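Local coordinates for protein ammonium transporter (PDB 6EU6) that probably senses ammonium at the membrane, as the Amt-family part of an ammonium sensor histidine kinase that signals its presence across the bilayer, at residues Leu11-Ala16 with Ser227-Ser232; Phe27-Thr32 with Val206-Leu211; Ala104-Thr109 with Val169-Gly174; Gly174-Met179 with Val366-Ser371; Ala266-Thr271 with Leu302-Glu307. All coordinates share one frame; numbering follows the deposited sequence. Where two conformers were deposited one is given.

Contact 1. Residues Leu11-Ala16 with Ser227-Ser232; sequences LWVIMA and SLLRVS
Trp12 and Val13, consecutive residues of helix 2-34, pack against the loop of Leu229 to Val231 that joins helices 206-226 and 234-261. The apolar contacts come as two pairs. Val231 CG2 lies 3.5 Å from Trp12 CB and just touches the base of the indole at CG, which is anti to the backbone N (chi1 171°), so the valine wedges against the root of the side chain. One helical step on, Val13 CG2 meets the loop backbone at Leu229 CA, 3.7 Å away, and the leucine returns the contact with its branch tip, CD2 lying 4.2 Å from Val13 CG2. Leu229 is the first residue after helix 206-226 to leave helical geometry. Its positive phi of 60° turns the chain there, while its side chain starts away from Val13 and then curls back to it.

The polar element is slight. Trp12 CD1 stands 3.8 Å from Arg230 O, a carbonyl that the contact buries and that has no partner in the model. The indole NE1 donates to Gly225 O near the end of helix 206-226. The side chain of Asn9, on helix 2-34, also reaches the loop, its OD1 accepting from Val231 N. Leu11 of the third subunit packs on both Trp12 and Val231.

The chemistry is thus mainly apolar packing between the segments. It implies a loop held to helix 2-34 by that apolar fit and by the bonds at Gly225 and Asn9 beside it, at the subunit interface of the trimer.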
# COMPACT_ATOMS: atom_id res chain seq x y z
N LEU A 11 -15.96 1.77 10.63
CA LEU A 11 -14.60 2.12 10.42
C LEU A 11 -13.80 0.89 9.98
O LEU A 11 -13.01 0.98 9.00
CB LEU A 11 -14.02 2.73 11.67
CG LEU A 11 -12.53 3.10 11.66
CD1 LEU A 11 -12.20 3.99 10.48
CD2 LEU A 11 -12.17 3.78 12.99
N TRP A 12 -13.96 -0.23 10.70
CA TRP A 12 -13.14 -1.40 10.39
C TRP A 12 -13.54 -1.98 9.02
O TRP A 12 -12.69 -2.23 8.15
CB TRP A 12 -13.19 -2.44 11.47
CG TRP A 12 -12.53 -3.77 11.09
CD1 TRP A 12 -13.06 -5.02 11.24
CD2 TRP A 12 -11.22 -3.97 10.52
NE1 TRP A 12 -12.20 -5.96 10.80
CE2 TRP A 12 -11.05 -5.36 10.37
CE3 TRP A 12 -10.18 -3.09 10.09
CZ2 TRP A 12 -9.88 -5.92 9.80
CZ3 TRP A 12 -9.01 -3.64 9.52
CH2 TRP A 12 -8.87 -5.07 9.40
N VAL A 13 -14.85 -2.14 8.78
CA VAL A 13 -15.30 -2.75 7.55
C VAL A 13 -14.82 -1.93 6.37
O VAL A 13 -14.41 -2.46 5.35
CB VAL A 13 -16.81 -2.99 7.58
CG1 VAL A 13 -17.34 -3.41 6.22
CG2 VAL A 13 -17.11 -4.10 8.60
N ILE A 14 -14.89 -0.60 6.48
CA ILE A 14 -14.50 0.26 5.35
C ILE A 14 -12.99 0.26 5.16
O ILE A 14 -12.49 0.18 4.03
CB ILE A 14 -15.16 1.69 5.43
CG1 ILE A 14 -15.33 2.30 4.09
CG2 ILE A 14 -14.30 2.62 6.23
CD1 ILE A 14 -16.39 1.70 3.21
N MET A 15 -12.25 0.24 6.25
CA MET A 15 -10.77 0.11 6.15
C MET A 15 -10.38 -1.22 5.46
O MET A 15 -9.54 -1.26 4.55
CB MET A 15 -10.10 0.21 7.52
CG MET A 15 -9.51 1.58 7.87
SD MET A 15 -8.23 2.12 6.61
CE MET A 15 -7.41 0.76 5.81
N ALA A 16 -10.97 -2.31 5.92
CA ALA A 16 -10.76 -3.62 5.32
C ALA A 16 -11.13 -3.60 3.88
O ALA A 16 -10.44 -4.19 3.06
CB ALA A 16 -11.57 -4.67 6.07
N SER A 227 -14.19 -9.60 7.37
CA SER A 227 -15.36 -10.50 7.26
C SER A 227 -16.04 -10.78 8.62
O SER A 227 -17.14 -11.33 8.65
CB SER A 227 -15.07 -11.77 6.47
OG SER A 227 -14.83 -11.51 5.08
N LEU A 228 -15.38 -10.45 9.73
CA LEU A 228 -16.05 -10.39 11.03
C LEU A 228 -17.23 -9.41 11.01
O LEU A 228 -18.19 -9.55 11.76
CB LEU A 228 -15.07 -9.96 12.11
CG LEU A 228 -13.98 -10.98 12.43
CD1 LEU A 228 -12.99 -10.42 13.43
CD2 LEU A 228 -14.57 -12.27 12.97
N LEU A 229 -17.16 -8.42 10.13
CA LEU A 229 -18.18 -7.39 10.03
C LEU A 229 -18.36 -6.58 11.33
O LEU A 229 -19.30 -5.89 11.47
CB LEU A 229 -19.49 -7.97 9.52
CG LEU A 229 -19.39 -8.56 8.15
CD1 LEU A 229 -20.72 -9.19 7.74
CD2 LEU A 229 -18.94 -7.56 7.11
N ARG A 230 -17.39 -6.66 12.23
CA ARG A 230 -17.46 -5.95 13.51
C ARG A 230 -16.08 -6.02 14.13
O ARG A 230 -15.27 -6.85 13.74
CB ARG A 230 -18.49 -6.56 14.47
CG ARG A 230 -17.99 -7.81 15.20
CD ARG A 230 -19.02 -8.28 16.22
NE ARG A 230 -19.90 -7.17 16.49
CZ ARG A 230 -19.67 -6.23 17.40
NH1 ARG A 230 -18.58 -6.29 18.20
NH2 ARG A 230 -20.55 -5.24 17.49
N VAL A 231 -15.81 -5.15 15.08
CA VAL A 231 -14.54 -5.18 15.75
C VAL A 231 -14.72 -5.88 17.04
O VAL A 231 -15.55 -5.49 17.81
CB VAL A 231 -14.05 -3.76 16.06
CG1 VAL A 231 -12.66 -3.81 16.66
CG2 VAL A 231 -14.08 -2.88 14.81
N SER A 232 -13.92 -6.91 17.28
CA SER A 232 -13.83 -7.59 18.59
C SER A 232 -12.38 -8.01 18.74
O SER A 232 -11.59 -7.92 17.81
CB SER A 232 -14.71 -8.84 18.68
OG SER A 232 -14.64 -9.69 17.54

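Contact 2. Residues Phe27-Thr32 with Val206-Leu211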
# COMPACT_ATOMS: atom_id res chain seq x y z
N PHE A 27 -3.12 -8.21 -7.81
CA PHE A 27 -3.32 -9.06 -8.94
C PHE A 27 -2.67 -8.45 -10.17
O PHE A 27 -2.18 -9.18 -10.98
CB PHE A 27 -4.83 -9.25 -9.24
CG PHE A 27 -5.48 -10.14 -8.30
CD1 PHE A 27 -5.23 -11.51 -8.37
CD2 PHE A 27 -6.38 -9.68 -7.31
CE1 PHE A 27 -5.86 -12.39 -7.44
CE2 PHE A 27 -6.99 -10.56 -6.38
CZ PHE A 27 -6.74 -11.90 -6.47
N THR A 28 -2.76 -7.13 -10.34
CA THR A 28 -2.15 -6.49 -11.51
C THR A 28 -0.61 -6.77 -11.52
O THR A 28 -0.05 -7.24 -12.52
CB THR A 28 -2.37 -4.98 -11.50
OG1 THR A 28 -3.79 -4.69 -11.44
CG2 THR A 28 -1.75 -4.37 -12.81
N SER A 29 0.05 -6.58 -10.36
CA SER A 29 1.51 -6.82 -10.33
C SER A 29 1.84 -8.26 -10.52
O SER A 29 2.82 -8.57 -11.18
CB SER A 29 2.15 -6.40 -9.02
OG SER A 29 1.64 -5.17 -8.74
N TYR A 30 1.13 -9.13 -9.78
CA TYR A 30 1.36 -10.58 -9.84
C TYR A 30 1.24 -11.07 -11.31
O TYR A 30 2.15 -11.75 -11.84
CB TYR A 30 0.33 -11.26 -8.96
CG TYR A 30 0.63 -12.68 -8.66
CD1 TYR A 30 1.50 -12.99 -7.65
CD2 TYR A 30 0.05 -13.74 -9.43
CE1 TYR A 30 1.75 -14.29 -7.29
CE2 TYR A 30 0.31 -15.08 -9.10
CZ TYR A 30 1.17 -15.34 -8.05
OH TYR A 30 1.51 -16.60 -7.69
N GLU A 31 0.10 -10.75 -11.94
CA GLU A 31 -0.10 -11.20 -13.27
C GLU A 31 0.93 -10.61 -14.26
O GLU A 31 1.36 -11.34 -15.15
CB GLU A 31 -1.53 -10.95 -13.78
CG GLU A 31 -2.61 -11.55 -12.87
CD GLU A 31 -4.07 -11.21 -13.30
OE1 GLU A 31 -4.22 -10.76 -14.53
OE2 GLU A 31 -5.01 -11.44 -12.41
N THR A 32 1.26 -9.31 -14.13
CA THR A 32 2.23 -8.69 -14.98
C THR A 32 3.59 -9.40 -14.75
O THR A 32 4.26 -9.81 -15.69
CB THR A 32 2.34 -7.24 -14.68
OG1 THR A 32 1.10 -6.59 -14.87
CG2 THR A 32 3.41 -6.54 -15.60
N VAL A 206 10.01 -11.65 -11.83
CA VAL A 206 9.91 -12.24 -10.55
C VAL A 206 9.83 -11.21 -9.43
O VAL A 206 8.98 -11.36 -8.53
CB VAL A 206 10.99 -13.29 -10.34
CG1 VAL A 206 11.00 -13.83 -8.91
CG2 VAL A 206 10.69 -14.43 -11.25
N PRO A 207 10.65 -10.14 -9.49
CA PRO A 207 10.47 -9.12 -8.44
C PRO A 207 9.07 -8.54 -8.41
O PRO A 207 8.50 -8.32 -7.35
CB PRO A 207 11.51 -8.03 -8.83
CG PRO A 207 12.58 -8.77 -9.57
CD PRO A 207 11.90 -9.93 -10.27
N LEU A 208 8.48 -8.31 -9.57
CA LEU A 208 7.18 -7.72 -9.60
C LEU A 208 6.10 -8.73 -9.07
O LEU A 208 5.19 -8.33 -8.32
CB LEU A 208 6.86 -7.28 -11.03
CG LEU A 208 5.62 -6.42 -11.20
CD1 LEU A 208 5.71 -5.11 -10.45
CD2 LEU A 208 5.47 -6.14 -12.69
N ALA A 209 6.21 -9.99 -9.45
CA ALA A 209 5.35 -11.02 -8.85
C ALA A 209 5.51 -11.11 -7.32
O ALA A 209 4.59 -11.42 -6.63
CB ALA A 209 5.64 -12.36 -9.45
N THR A 210 6.71 -10.88 -6.80
CA THR A 210 6.99 -10.92 -5.38
C THR A 210 6.26 -9.75 -4.73
O THR A 210 5.57 -9.91 -3.69
CB THR A 210 8.51 -10.82 -5.11
OG1 THR A 210 9.17 -11.89 -5.77
CG2 THR A 210 8.81 -10.99 -3.65
N LEU A 211 6.37 -8.57 -5.35
CA LEU A 211 5.66 -7.42 -4.80
C LEU A 211 4.12 -7.71 -4.84
O LEU A 211 3.40 -7.38 -3.88
CB LEU A 211 6.01 -6.12 -5.52
CG LEU A 211 7.48 -5.68 -5.44
CD1 LEU A 211 7.73 -4.33 -6.14
CD2 LEU A 211 8.02 -5.61 -4.03
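Leu208 packs on the carbonyl and CB of Ser29 and on the side chain of Thr32 where helices 27-32 and 206-211 run nearly antiparallel, at 153°. The axes of the two short segments approach to 7.1 Å, and Tyr30 CA and Ala209 CA are only 4.1 Å apart, a close fit allowed by the small alanine.

Apolar packing centres on the leucine. Its CG is anti to the backbone N (chi1 -170°) and rests 3.5 Å from Ser29 O, and from there the two methyls part: CD1 goes to Ser29 CB at 4.0 Å, CD2 to Thr32 CG2 at 3.6 Å. An alanine here would probably leave Ser29 CB and the Thr32 methyl without these partners and open a gap between the helices.

A second kind of contact sets ring against backbone. Tyr30 CD1 lies 3.6 Å from Ala209 O, a carbonyl that also accepts a hydrogen bond from Thr213 OG1.

The hydroxyls of Thr32 and Ser29 bond within their own helix. Thr32 OG1 donates to Thr28 O at 2.7 Å from above the carbonyl plane, opposite the face used by the Thr32 amide, which leaves the threonine methyl for Leu208. Ser29 OG likewise bonds to Leu25 O.

Around the pair, Phe270 of helix 266-280 covers Tyr30 and Ala209, while Ala40 and Ile43 of helix 40-67 touch Thr32. Leu211 of the second subunit packs on Ser29 and Leu208, placing this helix pair at the trimer interface.

Contact 3. Residues Ala104-Thr109 with Val169-Gly174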
# COMPACT_ATOMS: atom_id res chain seq x y z
N ALA A 104 -16.59 -8.83 -4.97
CA ALA A 104 -17.00 -9.16 -6.31
C ALA A 104 -15.87 -8.85 -7.30
O ALA A 104 -15.64 -9.64 -8.21
CB ALA A 104 -18.29 -8.42 -6.74
N SER A 105 -15.18 -7.71 -7.12
CA SER A 105 -14.08 -7.40 -7.98
C SER A 105 -12.95 -8.43 -7.90
O SER A 105 -12.21 -8.61 -8.90
CB SER A 105 -13.54 -6.02 -7.64
OG SER A 105 -14.58 -5.06 -7.91
N THR A 106 -12.74 -8.94 -6.71
CA THR A 106 -11.76 -10.05 -6.49
C THR A 106 -12.14 -11.30 -7.31
O THR A 106 -11.36 -11.89 -8.02
CB THR A 106 -11.62 -10.38 -5.01
OG1 THR A 106 -11.37 -9.18 -4.29
CG2 THR A 106 -10.49 -11.29 -4.76
N ALA A 107 -13.37 -11.70 -7.17
CA ALA A 107 -13.88 -12.89 -7.88
C ALA A 107 -13.70 -12.72 -9.37
O ALA A 107 -13.25 -13.60 -10.06
CB ALA A 107 -15.35 -13.10 -7.53
N ALA A 108 -13.95 -11.52 -9.85
CA ALA A 108 -13.96 -11.36 -11.29
C ALA A 108 -12.58 -11.24 -11.90
O ALA A 108 -12.37 -11.60 -13.07
CB ALA A 108 -14.76 -10.10 -11.59
N THR A 109 -11.62 -10.69 -11.14
CA THR A 109 -10.33 -10.40 -11.70
C THR A 109 -9.46 -11.64 -11.83
O THR A 109 -8.47 -11.64 -12.61
CB THR A 109 -9.60 -9.28 -10.94
OG1 THR A 109 -8.56 -8.81 -11.76
CG2 THR A 109 -8.98 -9.75 -9.66
N VAL A 169 -16.99 -18.87 -2.33
CA VAL A 169 -17.88 -17.84 -2.88
C VAL A 169 -17.09 -16.87 -3.79
O VAL A 169 -17.57 -16.50 -4.88
CB VAL A 169 -18.56 -17.09 -1.75
CG1 VAL A 169 -19.40 -15.90 -2.29
CG2 VAL A 169 -19.52 -18.02 -1.03
N VAL A 170 -15.89 -16.48 -3.37
CA VAL A 170 -15.01 -15.66 -4.18
C VAL A 170 -14.05 -16.51 -5.03
O VAL A 170 -14.02 -16.42 -6.25
CB VAL A 170 -14.27 -14.65 -3.28
CG1 VAL A 170 -13.25 -13.83 -4.10
CG2 VAL A 170 -15.30 -13.66 -2.68
N HIS A 171 -13.21 -17.31 -4.38
CA HIS A 171 -12.05 -17.81 -5.02
C HIS A 171 -12.37 -19.00 -5.92
O HIS A 171 -12.00 -19.02 -7.07
CB HIS A 171 -11.05 -18.11 -3.89
CG HIS A 171 -10.52 -16.84 -3.29
ND1 HIS A 171 -9.73 -15.96 -3.99
CD2 HIS A 171 -10.67 -16.31 -2.07
CE1 HIS A 171 -9.41 -14.94 -3.23
NE2 HIS A 171 -10.01 -15.11 -2.07
N SER A 172 -13.02 -20.03 -5.40
CA SER A 172 -13.38 -21.17 -6.31
C SER A 172 -14.30 -20.75 -7.42
O SER A 172 -14.10 -21.10 -8.61
CB SER A 172 -13.92 -22.38 -5.55
OG SER A 172 -12.89 -22.88 -4.73
N ILE A 173 -15.28 -19.94 -7.09
CA ILE A 173 -16.18 -19.45 -8.13
C ILE A 173 -15.44 -18.74 -9.25
O ILE A 173 -15.64 -19.01 -10.43
CB ILE A 173 -17.24 -18.52 -7.50
CG1 ILE A 173 -18.25 -19.39 -6.70
CG2 ILE A 173 -17.97 -17.69 -8.57
CD1 ILE A 173 -19.29 -20.14 -7.56
N GLY A 174 -14.60 -17.77 -8.89
CA GLY A 174 -13.78 -17.11 -9.88
C GLY A 174 -12.81 -18.03 -10.59
O GLY A 174 -12.61 -17.89 -11.80
O HOH W 1 -12.88 -15.12 -12.67
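Ala107 and Gly174 bring their CA atoms to 4.7 Å where helices 104-109 and 169-174 run almost parallel, at 21°, the axes of the segments 8.1 Å apart. This is close small-residue packing near the centre of the Amt fold, on helices of its membrane bundle. The Gly174 CA makes a CA-H...O contact with Ala107 O at 3.6 Å, and a beta carbon at the glycine would clash with that oxygen.

One turn earlier, Val170 fills the space between the helices. Its CG1, anti to the backbone N (chi1 176°), touches Ala107 N at 3.7 Å and Thr106 CG2 at 3.8 Å, and also lies over the centre of the ring of His171, its neighbour in the chain. The imidazole CE1 in turn meets the Thr106 methyl, so valine and threonine both bear on the histidine. Thr106 OG1 is turned to its own helix, where it bonds to Val102 O. His171 ND1 is hydrogen-bonded to His326 ND1, consistent with the twin-histidine pair that lines the pore of Amt proteins, and Phe223 packs against the same ring. A wider pi-type turn marks the helix at 169-172.

Beyond the glycine a water ties the two backbones together, donating to Ala107 O at 3.0 Å and to Gly174 O at 2.9 Å.

Contact 4. Residues Gly174-Met179 with Val366-Ser371; sequences GGWFAM and VAFSWS
Trp176 and Phe368 form an edge-to-face aromatic pair between helices 174-179 and 366-371 of the Amt bundle, whose segments cross at 40°. With its CG anti to the backbone N (chi1 -179°), the Phe368 ring is carried to the indole and points its edge at it, with centroids 4.9 Å apart and planes at 73°. Its CD1 stands 3.5 Å above the Trp176 ring plane, over the centre, and Phe368 CB adds a CH-pi contact, 4.2 Å from the centroid of the five-membered ring. Ile323 and Val331 of helix 322-340 also touch Trp176, while Phe368 stacks with Phe372 and lies about 4 Å from a bound nonyl maltoside detergent. An alanine in place of Trp176 would probably leave the edge of Phe368 without the face it packs on and open a gap between the two helices.

Ser371 closes the contact at the end of the wider pi-type turn 368-371. Its OG is 4.0 Å from Trp176 CB and 3.4 Å from Phe177 CB, but its hydrogen-bond partner is Ile173 O of helix 167-185, so this hydroxyl ties the two helices nearly a turn before the tryptophan. The Ser371 carbonyl oxygen meets the edge of the Phe177 ring near its plane. On the Phe368 ring, Met179 reaches the edge with its methyl, CE lying 3.4 Å from CE1.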
# COMPACT_ATOMS: atom_id res chain seq x y z
N GLY A 174 -14.60 -17.77 -8.89
CA GLY A 174 -13.78 -17.11 -9.88
C GLY A 174 -12.81 -18.03 -10.59
O GLY A 174 -12.61 -17.89 -11.80
N GLY A 175 -12.24 -19.01 -9.86
CA GLY A 175 -11.23 -19.90 -10.42
C GLY A 175 -11.85 -20.88 -11.46
O GLY A 175 -11.24 -21.14 -12.47
N TRP A 176 -13.06 -21.40 -11.19
CA TRP A 176 -13.74 -22.31 -12.13
C TRP A 176 -14.24 -21.58 -13.39
O TRP A 176 -14.18 -22.11 -14.51
CB TRP A 176 -14.91 -23.07 -11.44
CG TRP A 176 -14.50 -23.88 -10.26
CD1 TRP A 176 -15.18 -24.00 -9.08
CD2 TRP A 176 -13.30 -24.66 -10.09
NE1 TRP A 176 -14.49 -24.78 -8.22
CE2 TRP A 176 -13.37 -25.24 -8.80
CE3 TRP A 176 -12.23 -24.99 -10.91
CZ2 TRP A 176 -12.37 -26.05 -8.30
CZ3 TRP A 176 -11.25 -25.82 -10.42
CH2 TRP A 176 -11.33 -26.32 -9.13
N PHE A 177 -14.65 -20.32 -13.23
CA PHE A 177 -14.95 -19.49 -14.37
C PHE A 177 -13.71 -19.25 -15.21
O PHE A 177 -13.75 -19.40 -16.44
CB PHE A 177 -15.53 -18.16 -13.89
CG PHE A 177 -16.08 -17.30 -15.00
CD1 PHE A 177 -17.16 -17.72 -15.77
CD2 PHE A 177 -15.48 -16.06 -15.30
CE1 PHE A 177 -17.65 -16.92 -16.82
CE2 PHE A 177 -15.99 -15.26 -16.31
CZ PHE A 177 -17.07 -15.71 -17.10
N ALA A 178 -12.59 -18.95 -14.56
CA ALA A 178 -11.34 -18.81 -15.23
C ALA A 178 -11.02 -20.14 -15.93
O ALA A 178 -10.46 -20.14 -17.01
CB ALA A 178 -10.22 -18.48 -14.23
N MET A 179 -11.26 -21.28 -15.27
CA MET A 179 -10.87 -22.54 -15.87
C MET A 179 -11.65 -22.80 -17.20
O MET A 179 -11.04 -23.25 -18.19
CB MET A 179 -11.12 -23.71 -14.94
CG MET A 179 -10.76 -25.03 -15.58
SD MET A 179 -10.86 -26.33 -14.34
CE MET A 179 -12.48 -26.90 -14.58
N VAL A 366 -21.51 -27.91 -6.13
CA VAL A 366 -22.45 -26.95 -6.69
C VAL A 366 -21.72 -25.73 -7.28
O VAL A 366 -22.03 -25.32 -8.36
CB VAL A 366 -23.47 -26.51 -5.65
CG1 VAL A 366 -24.30 -25.33 -6.17
CG2 VAL A 366 -24.37 -27.70 -5.26
N ALA A 367 -20.71 -25.22 -6.57
CA ALA A 367 -19.90 -24.06 -7.06
C ALA A 367 -19.21 -24.38 -8.38
O ALA A 367 -19.28 -23.61 -9.39
CB ALA A 367 -18.90 -23.59 -5.99
N PHE A 368 -18.64 -25.58 -8.43
CA PHE A 368 -18.03 -26.04 -9.67
C PHE A 368 -19.04 -26.14 -10.74
O PHE A 368 -18.83 -25.65 -11.83
CB PHE A 368 -17.25 -27.37 -9.45
CG PHE A 368 -16.58 -27.87 -10.67
CD1 PHE A 368 -15.31 -27.46 -10.99
CD2 PHE A 368 -17.27 -28.69 -11.57
CE1 PHE A 368 -14.68 -27.86 -12.15
CE2 PHE A 368 -16.63 -29.11 -12.73
CZ PHE A 368 -15.34 -28.71 -13.02
N SER A 369 -20.13 -26.84 -10.49
CA SER A 369 -21.08 -27.11 -11.59
C SER A 369 -21.67 -25.82 -12.13
O SER A 369 -21.88 -25.69 -13.36
CB SER A 369 -22.24 -28.02 -11.11
OG SER A 369 -21.72 -29.25 -10.60
N TRP A 370 -22.03 -24.92 -11.21
CA TRP A 370 -22.58 -23.64 -11.60
C TRP A 370 -21.57 -22.76 -12.40
O TRP A 370 -21.87 -22.29 -13.48
CB TRP A 370 -23.04 -22.94 -10.33
CG TRP A 370 -23.63 -21.50 -10.48
CD1 TRP A 370 -23.05 -20.31 -10.00
CD2 TRP A 370 -24.89 -21.14 -11.01
NE1 TRP A 370 -23.89 -19.24 -10.25
CE2 TRP A 370 -25.01 -19.72 -10.90
CE3 TRP A 370 -25.90 -21.85 -11.66
CZ2 TRP A 370 -26.15 -19.03 -11.34
CZ3 TRP A 370 -27.05 -21.14 -12.09
CH2 TRP A 370 -27.15 -19.75 -11.93
N SER A 371 -20.37 -22.51 -11.82
CA SER A 371 -19.43 -21.58 -12.39
C SER A 371 -18.67 -22.16 -13.57
O SER A 371 -18.60 -21.53 -14.63
CB SER A 371 -18.49 -20.97 -11.28
OG SER A 371 -17.58 -20.09 -11.90

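Contact 5. Residues Ala266-Thr271 with Leu302-Glu307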
# COMPACT_ATOMS: atom_id res chain seq x y z
N ALA A 266 10.50 -20.16 -8.21
CA ALA A 266 9.71 -19.06 -7.69
C ALA A 266 8.17 -19.24 -7.94
O ALA A 266 7.36 -18.96 -7.04
CB ALA A 266 10.21 -17.74 -8.27
N GLY A 267 7.80 -19.71 -9.14
CA GLY A 267 6.40 -19.79 -9.58
C GLY A 267 5.58 -20.62 -8.61
O GLY A 267 4.52 -20.20 -8.14
N SER A 268 6.11 -21.77 -8.26
CA SER A 268 5.41 -22.73 -7.40
C SER A 268 5.40 -22.25 -5.98
O SER A 268 4.47 -22.57 -5.26
CB SER A 268 6.03 -24.13 -7.50
OG SER A 268 5.70 -24.61 -8.78
N LEU A 269 6.45 -21.54 -5.54
CA LEU A 269 6.45 -21.00 -4.19
C LEU A 269 5.32 -19.97 -4.04
O LEU A 269 4.58 -19.95 -3.05
CB LEU A 269 7.78 -20.36 -3.88
CG LEU A 269 7.83 -19.57 -2.58
CD1 LEU A 269 7.75 -20.51 -1.40
CD2 LEU A 269 9.12 -18.77 -2.52
N PHE A 270 5.16 -19.09 -5.04
CA PHE A 270 4.06 -18.11 -5.00
C PHE A 270 2.73 -18.79 -5.01
O PHE A 270 1.83 -18.46 -4.22
CB PHE A 270 4.07 -17.16 -6.23
CG PHE A 270 5.35 -16.32 -6.40
CD1 PHE A 270 5.92 -15.68 -5.36
CD2 PHE A 270 5.88 -16.12 -7.64
CE1 PHE A 270 7.08 -14.93 -5.49
CE2 PHE A 270 7.03 -15.36 -7.79
CZ PHE A 270 7.60 -14.74 -6.71
N THR A 271 2.58 -19.76 -5.91
CA THR A 271 1.32 -20.53 -5.99
C THR A 271 0.93 -21.04 -4.61
O THR A 271 -0.21 -20.97 -4.22
CB THR A 271 1.44 -21.68 -7.01
OG1 THR A 271 1.67 -21.11 -8.28
CG2 THR A 271 0.18 -22.53 -7.08
N LEU A 302 -0.62 -29.47 -1.73
CA LEU A 302 -1.65 -29.95 -2.64
C LEU A 302 -1.83 -28.98 -3.81
O LEU A 302 -2.18 -29.39 -4.95
CB LEU A 302 -2.98 -30.14 -1.95
CG LEU A 302 -3.03 -31.26 -0.90
CD1 LEU A 302 -4.41 -31.36 -0.29
CD2 LEU A 302 -2.75 -32.54 -1.62
N ALA A 303 -1.61 -27.69 -3.55
CA ALA A 303 -1.81 -26.71 -4.62
C ALA A 303 -0.73 -26.83 -5.71
O ALA A 303 -1.00 -26.66 -6.90
CB ALA A 303 -1.86 -25.31 -4.06
N ILE A 304 0.50 -27.15 -5.29
CA ILE A 304 1.59 -27.33 -6.21
C ILE A 304 1.36 -28.62 -7.02
O ILE A 304 1.66 -28.61 -8.22
CB ILE A 304 2.93 -27.42 -5.45
CG1 ILE A 304 3.28 -26.03 -4.89
CG2 ILE A 304 4.06 -27.91 -6.35
CD1 ILE A 304 4.45 -26.11 -3.92
N ILE A 305 0.81 -29.67 -6.38
CA ILE A 305 0.54 -30.91 -7.09
C ILE A 305 -0.51 -30.59 -8.14
O ILE A 305 -0.40 -30.96 -9.33
CB ILE A 305 0.10 -32.00 -6.13
CG1 ILE A 305 1.33 -32.44 -5.31
CG2 ILE A 305 -0.53 -33.20 -6.90
CD1 ILE A 305 0.99 -33.22 -4.06
N ALA A 306 -1.56 -29.92 -7.71
CA ALA A 306 -2.60 -29.49 -8.60
C ALA A 306 -2.15 -28.63 -9.74
O ALA A 306 -2.58 -28.83 -10.90
CB ALA A 306 -3.73 -28.85 -7.86
N GLU A 307 -1.27 -27.68 -9.47
CA GLU A 307 -0.80 -26.82 -10.51
C GLU A 307 -0.12 -27.63 -11.65
O GLU A 307 -0.38 -27.39 -12.83
CB GLU A 307 0.21 -25.86 -9.92
CG GLU A 307 1.01 -25.04 -10.87
CD GLU A 307 2.11 -24.22 -10.15
OE1 GLU A 307 3.02 -24.75 -9.47
OE2 GLU A 307 2.05 -22.99 -10.25
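Glu307 stretches from helix 302-307 to helix 266-271 and brings its carboxylate between Ser268 and Thr271. CG is anti to the backbone N (chi1 169°) and the chain stays extended beyond it, which spans segment axes 9.3 Å apart and crossing at 127°. The two oxygens are shared out. OE1 accepts from Ser268 OG at 2.8 Å, on its syn side and 21° out of the carboxylate plane, while OE2 lies 2.7 Å from Thr271 OG1. That threonine hydroxyl is also 3.0 Å from Gly267 O, and its CG2 packs beside OE2. Both grips are extended by outside partners, Ser321 OG bonding to OE2 and Arg261 NH1 to Ser268 OG. The bound carboxylate faces the first turns of helix 266-280, whose dipole and the nearby arginine would probably favour its negative charge. Next to this polar cluster, Ile304 lays its CG1 against Ser268 O, 3.7 Å away, and its side chain also packs on Ile257.

Such a carboxylate held by hydroxyls of a neighbouring helix is an example of interhelical hydrogen bonding within a helical membrane bundle, here joining helix 266-280 to helix 289-312.

Overall arrangement
Contacts 3 and 4 are the tightest neighbours, sharing Gly174 on helix 167-185 with centres 10 Å apart. The centre of contact 3 lies about 4 Å from the centre of the chain, and this contact holds the histidine of the probable pore pair. It also touches contact 2, where Phe27 packs on Thr106 and Thr109; Glu31 of contact 2 and Thr109 of contact 3 each bond to ammonium, probably from the crystallisation liquor. Contact 2 in turn meets contact 5 through Phe270, their centres 15 Å apart. Contacts 1 and 2 share a helix and both touch the second subunit, whereas contacts 3 and 4 touch no other protein chain. Contact 4, its centre 28 Å from that of contact 1, borders the nonyl maltoside.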